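Coronin (Toxoplasma gondii, PDB 4OZU) probably binds actin filaments and contributes to parasite invasion and egress, the present chain being its WD40 beta-propeller domain. Local coordinates at residues 178-181 with 186-189; 196-201 with 253-258; 221-226 with 232-237. One frame throughout, in Å; residues are numbered along the deposited sequence.

The three contacts sit close together where two neighbouring blades of the WD40 propeller meet, their centres about 9 to 10 Å apart. Interaction 1 comes first along the chain and joins the first two strands, 175-180 and 187-191, of one four-stranded antiparallel blade. Interaction 3 makes the equivalent hairpin, strands 220-223 and 233-239, in the next blade. Interaction 2 spans the two, running from strand 195-200, which follows 187-191 in the first blade, to the loop between strands 245-251 and 260-265 in the second; interaction 3 falls between its two segments in sequence. Two contacts thus build blades, while the third ties one blade to its neighbour.

Interaction 1: 178-181 with 186-189; sequences AKWS and LLAC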
loop_
_atom_site.group_PDB
_atom_site.type_symbol
_atom_site.label_atom_id
_atom_site.label_comp_id
_atom_site.label_asym_id
_atom_site.label_seq_id
_atom_site.Cartn_x
_atom_site.Cartn_y
_atom_site.Cartn_z
ATOM N N ALA A 178 -4.691 8.054 -1.002
ATOM C CA ALA A 178 -5.098 7.912 -2.392
ATOM C C ALA A 178 -4.731 6.509 -2.846
ATOM O O ALA A 178 -3.588 6.093 -2.697
ATOM C CB ALA A 178 -4.438 8.963 -3.268
ATOM N N LYS A 179 -5.713 5.774 -3.362
ATOM C CA LYS A 179 -5.518 4.381 -3.743
ATOM C C LYS A 179 -6.263 4.062 -5.035
ATOM O O LYS A 179 -7.333 4.603 -5.288
ATOM C CB LYS A 179 -5.999 3.439 -2.631
ATOM C CG LYS A 179 -5.219 3.520 -1.333
ATOM C CD LYS A 179 -3.887 2.795 -1.435
ATOM C CE LYS A 179 -3.056 3.000 -0.181
ATOM N NZ LYS A 179 -1.724 2.349 -0.287
ATOM N N TRP A 180 -5.684 3.175 -5.837
ATOM C CA TRP A 180 -6.290 2.720 -7.087
ATOM C C TRP A 180 -7.203 1.501 -6.916
ATOM O O TRP A 180 -6.884 0.563 -6.177
ATOM C CB TRP A 180 -5.219 2.312 -8.091
ATOM C CG TRP A 180 -4.406 3.379 -8.697
ATOM C CD1 TRP A 180 -3.148 3.771 -8.333
ATOM C CD2 TRP A 180 -4.758 4.159 -9.835
ATOM N NE1 TRP A 180 -2.706 4.768 -9.170
ATOM C CE2 TRP A 180 -3.679 5.022 -10.103
ATOM C CE3 TRP A 180 -5.890 4.219 -10.651
ATOM C CZ2 TRP A 180 -3.703 5.930 -11.156
ATOM C CZ3 TRP A 180 -5.911 5.118 -11.687
ATOM C CH2 TRP A 180 -4.824 5.963 -11.935
ATOM N N SER A 181 -8.308 1.499 -7.652
ATOM C CA SER A 181 -9.104 0.291 -7.849
ATOM C C SER A 181 -8.272 -0.806 -8.499
ATOM O O SER A 181 -7.416 -0.526 -9.328
ATOM C CB SER A 181 -10.317 0.603 -8.728
ATOM O OG SER A 181 -10.964 -0.588 -9.144
ATOM N N LEU A 186 -10.411 3.697 -11.572
ATOM C CA LEU A 186 -10.790 4.726 -10.614
ATOM C C LEU A 186 -9.790 4.830 -9.475
ATOM O O LEU A 186 -9.125 3.852 -9.118
ATOM C CB LEU A 186 -12.182 4.439 -10.050
ATOM C CG LEU A 186 -13.326 4.414 -11.067
ATOM C CD1 LEU A 186 -14.642 4.003 -10.405
ATOM C CD2 LEU A 186 -13.473 5.765 -11.759
ATOM N N LEU A 187 -9.692 6.037 -8.927
ATOM C CA LEU A 187 -8.898 6.308 -7.746
ATOM C C LEU A 187 -9.849 6.735 -6.640
ATOM O O LEU A 187 -10.866 7.383 -6.910
ATOM C CB LEU A 187 -7.867 7.396 -8.029
ATOM C CG LEU A 187 -6.857 7.675 -6.919
ATOM C CD1 LEU A 187 -5.522 7.028 -7.232
ATOM C CD2 LEU A 187 -6.716 9.164 -6.745
ATOM N N ALA A 188 -9.553 6.325 -5.415
ATOM C CA ALA A 188 -10.275 6.809 -4.247
ATOM C C ALA A 188 -9.303 7.561 -3.370
ATOM O O ALA A 188 -8.137 7.169 -3.237
ATOM C CB ALA A 188 -10.924 5.675 -3.488
ATOM N N CYS A 189 -9.772 8.654 -2.786
ATOM C CA CYS A 189 -8.939 9.424 -1.874
ATOM C C CYS A 189 -9.763 9.985 -0.730
ATOM O O CYS A 189 -10.968 10.176 -0.856
ATOM C CB CYS A 189 -8.225 10.557 -2.611
ATOM S SG CYS A 189 -9.318 11.723 -3.453
#
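Leu187 lies across from Trp180 and Ala178 in an antiparallel beta hairpin, strands 175-180 and 187-191, which are the first two strands of a four-stranded WD40 propeller blade. The leucine can be traced outward from CB. Its CB lies 3.9 Å from Lys179 O, and CG, set anti to the backbone N (chi1 -173°), comes to 3.5 Å from that same oxygen. There the chain forks. CD1 goes to the indole of Trp180, 3.9 Å from the centroid of the five-membered ring and only 7° off its normal, a CH-pi contact made squarely over the face. CD2 turns the other way along the strand and meets Ala178 CB at 4.2 Å. The side chain therefore spans two residues of the facing strand, both on the side of the sheet that also carries Cys189.

The backbones hold this register. Lys179 and Ala188 form a hydrogen-bonded pair, with Lys179 N to Ala188 O and Ala188 N to Lys179 O both 2.8 Å. Beyond the end of strand 175-180, Ser181 N continues the ladder to Leu186 O at 2.9 Å.

In the preceding blade one residue receives two neighbours on the strand: Trp180 NE1 bonds to Glu137 O, and Lys179, leaving by the opposite face of the sheet from Leu187, puts NZ in a salt bridge with the Glu137 carboxylate. On the side of the next blade, Ser181 OG bonds to Asp225 OD2. Lys179 O is shared: it accepts from Ala188 N within the hairpin and also from Trp223 NE1.

Interaction 2: 196-201 with 253-258; sequences LNIVDP and RKFDKP
Phe255 meets Leu196 and Ile198 with the far end of its ring, and CZ does most of the touching. Leu196 CD2 comes in at the ring edge, near its plane, 3.6 Å from CZ, and the two side chains cross at about a right angle. Ile198 approaches the same ring atom obliquely, with CG1 3.7 Å from CZ and CD1 3.9 Å from it. The phenyl end is thus held between two alternate residues of one strand, and CE2 also comes to 3.8 Å from Leu196 O. No hydrogen bond crosses here; the side chains that meet are all apolar. The backbones stay well apart, with 9.8 Å between Ile198 CA and Phe255 CA, so the phenyl group does the bridging. Its CG is turned anti to the backbone N (chi1 -155°), which carries the ring from the loop down to the strand.

The strand belongs to one blade of the WD40 propeller and the loop to the next, where it links the third strand, 245-251, to the fourth, 260-265. This is a blade-to-blade contact; its centre lies about 20 Å from the centre of the chain, toward the outer strands of the blades.

One shell further out, the pieces are positioned from both blades. Backbone bonds of Leu196 to Val210 and of Ile198 to Val207 and Gly208 lock the strand to the blade's fourth strand, whose Val210 also touches Phe255. The second blade contributes Trp250 against Leu196 and Thr252 against Ile198, and Leu196 CD2 lies 3.7 Å from Thr236 CG2. The loop that carries Phe255 is held at its start by a salt bridge from Arg253 to Asp231.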
loop_
_atom_site.group_PDB
_atom_site.type_symbol
_atom_site.label_atom_id
_atom_site.label_comp_id
_atom_site.label_asym_id
_atom_site.label_seq_id
_atom_site.Cartn_x
_atom_site.Cartn_y
_atom_site.Cartn_z
ATOM N N LEU A 196 -14.683 11.106 1.435
ATOM C CA LEU A 196 -14.135 10.086 0.559
ATOM C C LEU A 196 -14.547 10.446 -0.860
ATOM O O LEU A 196 -15.739 10.583 -1.138
ATOM C CB LEU A 196 -14.650 8.700 0.942
ATOM C CG LEU A 196 -14.295 7.559 -0.016
ATOM C CD1 LEU A 196 -12.809 7.240 0.038
ATOM C CD2 LEU A 196 -15.121 6.343 0.312
ATOM N N ASN A 197 -13.566 10.600 -1.744
ATOM C CA ASN A 197 -13.812 11.033 -3.111
ATOM C C ASN A 197 -13.364 9.985 -4.106
ATOM O O ASN A 197 -12.302 9.379 -3.944
ATOM C CB ASN A 197 -13.091 12.354 -3.401
ATOM C CG ASN A 197 -13.276 13.377 -2.297
ATOM O OD1 ASN A 197 -14.347 13.968 -2.153
ATOM N ND2 ASN A 197 -12.223 13.596 -1.513
ATOM N N ILE A 198 -14.187 9.775 -5.129
ATOM C CA ILE A 198 -13.866 8.857 -6.211
ATOM C C ILE A 198 -13.548 9.661 -7.468
ATOM O O ILE A 198 -14.315 10.544 -7.860
ATOM C CB ILE A 198 -15.023 7.887 -6.509
ATOM C CG1 ILE A 198 -15.574 7.273 -5.217
ATOM C CG2 ILE A 198 -14.559 6.817 -7.478
ATOM C CD1 ILE A 198 -14.554 6.493 -4.409
ATOM N N VAL A 199 -12.428 9.325 -8.105
ATOM C CA VAL A 199 -11.908 10.094 -9.237
ATOM C C VAL A 199 -11.705 9.218 -10.456
ATOM O O VAL A 199 -11.100 8.150 -10.355
ATOM C CB VAL A 199 -10.563 10.755 -8.894
ATOM C CG1 VAL A 199 -10.061 11.587 -10.066
ATOM C CG2 VAL A 199 -10.702 11.619 -7.642
ATOM N N ASP A 200 -12.213 9.688 -11.598
ATOM C CA ASP A 200 -11.973 9.058 -12.894
ATOM C C ASP A 200 -10.918 9.872 -13.648
ATOM O O ASP A 200 -11.218 10.946 -14.171
ATOM C CB ASP A 200 -13.275 8.971 -13.694
ATOM C CG ASP A 200 -13.118 8.212 -15.013
ATOM O OD1 ASP A 200 -12.028 8.252 -15.623
ATOM O OD2 ASP A 200 -14.107 7.581 -15.444
ATOM N N PRO A 201 -9.674 9.372 -13.701
ATOM C CA PRO A 201 -8.621 10.186 -14.329
ATOM C C PRO A 201 -8.765 10.351 -15.839
ATOM O O PRO A 201 -8.403 11.398 -16.367
ATOM C CB PRO A 201 -7.343 9.420 -14.001
ATOM C CG PRO A 201 -7.790 8.009 -13.744
ATOM C CD PRO A 201 -9.142 8.127 -13.122
ATOM N N ARG A 253 -21.330 2.754 -6.525
ATOM C CA ARG A 253 -22.504 2.852 -7.387
ATOM C C ARG A 253 -23.772 3.214 -6.602
ATOM O O ARG A 253 -24.810 3.552 -7.188
ATOM C CB ARG A 253 -22.712 1.538 -8.134
ATOM C CG ARG A 253 -21.708 1.303 -9.239
ATOM C CD ARG A 253 -22.116 0.145 -10.132
ATOM N NE ARG A 253 -21.187 -0.020 -11.248
ATOM C CZ ARG A 253 -20.066 -0.736 -11.199
ATOM N NH1 ARG A 253 -19.715 -1.383 -10.088
ATOM N NH2 ARG A 253 -19.293 -0.810 -12.274
ATOM N N LYS A 254 -23.678 3.109 -5.277
ATOM C CA LYS A 254 -24.742 3.479 -4.339
ATOM C C LYS A 254 -24.086 4.196 -3.166
ATOM O O LYS A 254 -24.038 3.682 -2.040
ATOM C CB LYS A 254 -25.508 2.251 -3.843
ATOM C CG LYS A 254 -26.161 1.416 -4.925
ATOM C CD LYS A 254 -27.145 0.434 -4.306
ATOM C CE LYS A 254 -27.619 -0.609 -5.301
ATOM N NZ LYS A 254 -28.626 -1.517 -4.688
ATOM N N PHE A 255 -23.576 5.386 -3.453
ATOM C CA PHE A 255 -22.539 6.024 -2.653
ATOM C C PHE A 255 -23.085 7.039 -1.653
ATOM O O PHE A 255 -22.431 8.032 -1.354
ATOM C CB PHE A 255 -21.562 6.701 -3.612
ATOM C CG PHE A 255 -20.176 6.894 -3.070
ATOM C CD1 PHE A 255 -19.489 5.866 -2.428
ATOM C CD2 PHE A 255 -19.537 8.109 -3.249
ATOM C CE1 PHE A 255 -18.207 6.066 -1.962
ATOM C CE2 PHE A 255 -18.256 8.307 -2.783
ATOM C CZ PHE A 255 -17.592 7.294 -2.138
ATOM N N ASP A 256 -24.283 6.786 -1.137
ATOM C CA ASP A 256 -24.950 7.735 -0.247
ATOM C C ASP A 256 -24.795 7.347 1.222
ATOM O O ASP A 256 -24.904 8.191 2.114
ATOM C CB ASP A 256 -26.436 7.835 -0.604
ATOM C CG ASP A 256 -27.158 6.497 -0.499
ATOM O OD1 ASP A 256 -26.512 5.442 -0.696
ATOM O OD2 ASP A 256 -28.378 6.500 -0.225
ATOM N N LYS A 257 -24.548 6.070 1.468
ATOM C CA LYS A 257 -24.433 5.557 2.825
ATOM C C LYS A 257 -23.582 4.309 2.794
ATOM O O LYS A 257 -23.503 3.648 1.758
ATOM C CB LYS A 257 -25.812 5.244 3.412
ATOM C CG LYS A 257 -26.513 4.094 2.695
ATOM C CD LYS A 257 -27.925 3.829 3.205
ATOM C CE LYS A 257 -28.526 2.628 2.482
ATOM N NZ LYS A 257 -29.924 2.307 2.902
ATOM N N PRO A 258 -22.944 3.971 3.924
ATOM C CA PRO A 258 -22.156 2.738 3.953
ATOM C C PRO A 258 -23.010 1.513 3.674
ATOM O O PRO A 258 -24.197 1.490 4.010
ATOM C CB PRO A 258 -21.605 2.690 5.388
ATOM C CG PRO A 258 -21.771 4.055 5.932
ATOM C CD PRO A 258 -22.935 4.666 5.220
#

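Interaction 3: 221-226 with 232-237; sequences CTWIDG and GHVFTT
Trp223 presents one face of its indole to Val234: CG2 stands 3.4 Å from the centroid of the six-membered ring, 9° off the normal, a close CH-pi contact. Gly232 CA lies in plane at the ring's edge, and His233 O approaches CE3 obliquely at 3.4 Å. NE1, at the polar edge, bonds to Lys179 O of the preceding blade, whose Ser181, Leu186 and Ala188 also touch this indole. The second flat group, the His233 imidazole, leads away from the facing strand, with ND1 bonded to Asp231 O, while the Phe235 ring reaches out to Met247 and Pro273.

The two methyls of Val234 go different ways. With CG1 anti to the backbone N (chi1 174°), CG2 is placed over the tryptophan and CG1 reaches toward Cys221 CB. On the other side of the sheet Ile224 CG2 packs against Phe235 CB at 3.7 Å.

These side chains decorate the first hairpin of a WD40 blade, strands 220-223 and 233-239. Thr222 and Phe235 are its hydrogen-bonded pair, with Thr222 N to Phe235 O at 3.0 Å and Phe235 N to Thr222 O at 2.8 Å. Past the end of the first strand Ile224 N still reaches His233 O at 3.0 Å, though from above the carbonyl plane, as the chain begins to turn.

A water closes the open end of the ladder. It donates to Asp225 OD2 at 2.6 Å and accepts from Gly232 N at 2.8 Å, so the carboxylate is linked to the opposite segment through solvent. The same oxygen also bonds to Ser181 OG of the preceding blade, and OD1 takes Trp182 N from there. These three bonds would offset the cost of burying the charge, so the carboxylate is probably ionised.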
loop_
_atom_site.group_PDB
_atom_site.type_symbol
_atom_site.label_atom_id
_atom_site.label_comp_id
_atom_site.label_asym_id
_atom_site.label_seq_id
_atom_site.Cartn_x
_atom_site.Cartn_y
_atom_site.Cartn_z
ATOM N N CYS A 221 -8.303 5.283 3.175
ATOM C CA CYS A 221 -9.071 4.356 2.361
ATOM C C CYS A 221 -8.193 3.375 1.606
ATOM O O CYS A 221 -6.985 3.548 1.493
ATOM C CB CYS A 221 -9.955 5.107 1.362
ATOM S SG CYS A 221 -9.068 5.808 -0.072
ATOM N N THR A 222 -8.833 2.317 1.132
ATOM C CA THR A 222 -8.260 1.447 0.125
ATOM C C THR A 222 -9.419 0.765 -0.600
ATOM O O THR A 222 -10.541 0.738 -0.096
ATOM C CB THR A 222 -7.307 0.413 0.731
ATOM O OG1 THR A 222 -6.521 -0.181 -0.310
ATOM C CG2 THR A 222 -8.073 -0.655 1.481
ATOM N N TRP A 223 -9.154 0.220 -1.780
ATOM C CA TRP A 223 -10.184 -0.480 -2.527
ATOM C C TRP A 223 -10.290 -1.920 -2.057
ATOM O O TRP A 223 -9.293 -2.514 -1.650
ATOM C CB TRP A 223 -9.883 -0.435 -4.021
ATOM C CG TRP A 223 -10.118 0.900 -4.603
ATOM C CD1 TRP A 223 -9.277 1.965 -4.559
ATOM C CD2 TRP A 223 -11.280 1.327 -5.326
ATOM N NE1 TRP A 223 -9.837 3.040 -5.214
ATOM C CE2 TRP A 223 -11.069 2.673 -5.691
ATOM C CE3 TRP A 223 -12.472 0.706 -5.704
ATOM C CZ2 TRP A 223 -12.004 3.405 -6.414
ATOM C CZ3 TRP A 223 -13.403 1.441 -6.422
ATOM C CH2 TRP A 223 -13.162 2.775 -6.767
ATOM N N ILE A 224 -11.503 -2.463 -2.105
ATOM C CA ILE A 224 -11.733 -3.853 -1.764
ATOM C C ILE A 224 -12.557 -4.509 -2.873
ATOM O O ILE A 224 -13.572 -5.153 -2.620
ATOM C CB ILE A 224 -12.419 -3.993 -0.378
ATOM C CG1 ILE A 224 -13.676 -3.116 -0.302
ATOM C CG2 ILE A 224 -11.431 -3.624 0.725
ATOM C CD1 ILE A 224 -14.455 -3.247 0.996
ATOM N N ASP A 225 -12.105 -4.312 -4.114
ATOM C CA ASP A 225 -12.600 -5.073 -5.255
ATOM C C ASP A 225 -11.585 -6.196 -5.537
ATOM O O ASP A 225 -11.176 -6.891 -4.607
ATOM C CB ASP A 225 -12.867 -4.159 -6.475
ATOM C CG ASP A 225 -11.679 -3.261 -6.865
ATOM O OD1 ASP A 225 -10.737 -3.043 -6.077
ATOM O OD2 ASP A 225 -11.716 -2.729 -7.995
ATOM N N GLY A 226 -11.180 -6.401 -6.783
ATOM C CA GLY A 226 -10.299 -7.513 -7.083
ATOM C C GLY A 226 -10.983 -8.865 -6.930
ATOM O O GLY A 226 -12.217 -8.965 -6.929
ATOM N N GLY A 232 -16.268 -2.199 -7.468
ATOM C CA GLY A 232 -16.574 -0.830 -7.107
ATOM C C GLY A 232 -16.703 -0.553 -5.627
ATOM O O GLY A 232 -17.193 0.511 -5.247
ATOM N N HIS A 233 -16.265 -1.487 -4.787
ATOM C CA HIS A 233 -16.332 -1.275 -3.342
ATOM C C HIS A 233 -15.025 -0.708 -2.785
ATOM O O HIS A 233 -13.932 -1.084 -3.211
ATOM C CB HIS A 233 -16.699 -2.571 -2.619
ATOM C CG HIS A 233 -18.151 -2.923 -2.727
ATOM N ND1 HIS A 233 -18.804 -3.032 -3.937
ATOM C CD2 HIS A 233 -19.084 -3.166 -1.776
ATOM C CE1 HIS A 233 -20.071 -3.338 -3.728
ATOM N NE2 HIS A 233 -20.269 -3.424 -2.425
ATOM N N VAL A 234 -15.178 0.204 -1.829
ATOM C CA VAL A 234 -14.075 0.906 -1.183
ATOM C C VAL A 234 -14.230 0.769 0.321
ATOM O O VAL A 234 -15.349 0.722 0.825
ATOM C CB VAL A 234 -14.045 2.405 -1.562
ATOM C CG1 VAL A 234 -12.978 3.157 -0.757
ATOM C CG2 VAL A 234 -13.791 2.567 -3.037
ATOM N N PHE A 235 -13.101 0.699 1.019
ATOM C CA PHE A 235 -13.062 0.537 2.476
ATOM C C PHE A 235 -12.439 1.766 3.113
ATOM O O PHE A 235 -11.406 2.221 2.641
ATOM C CB PHE A 235 -12.242 -0.697 2.849
ATOM C CG PHE A 235 -12.154 -0.956 4.335
ATOM C CD1 PHE A 235 -13.192 -1.581 5.005
ATOM C CD2 PHE A 235 -11.018 -0.599 5.050
ATOM C CE1 PHE A 235 -13.105 -1.839 6.361
ATOM C CE2 PHE A 235 -10.932 -0.848 6.405
ATOM C CZ PHE A 235 -11.976 -1.474 7.060
ATOM N N THR A 236 -13.047 2.303 4.172
ATOM C CA THR A 236 -12.442 3.419 4.898
ATOM C C THR A 236 -12.295 3.119 6.372
ATOM O O THR A 236 -13.075 2.354 6.943
ATOM C CB THR A 236 -13.258 4.734 4.772
ATOM O OG1 THR A 236 -14.581 4.533 5.283
ATOM C CG2 THR A 236 -13.330 5.197 3.334
ATOM N N THR A 237 -11.264 3.723 6.964
ATOM C CA THR A 237 -11.123 3.832 8.409
ATOM C C THR A 237 -11.227 5.292 8.772
ATOM O O THR A 237 -10.920 6.161 7.961
ATOM C CB THR A 237 -9.774 3.313 8.920
ATOM O OG1 THR A 237 -8.730 4.163 8.427
ATOM C CG2 THR A 237 -9.529 1.884 8.474
HETATM O O HOH W 1 -14.050 -2.374 -9.104
#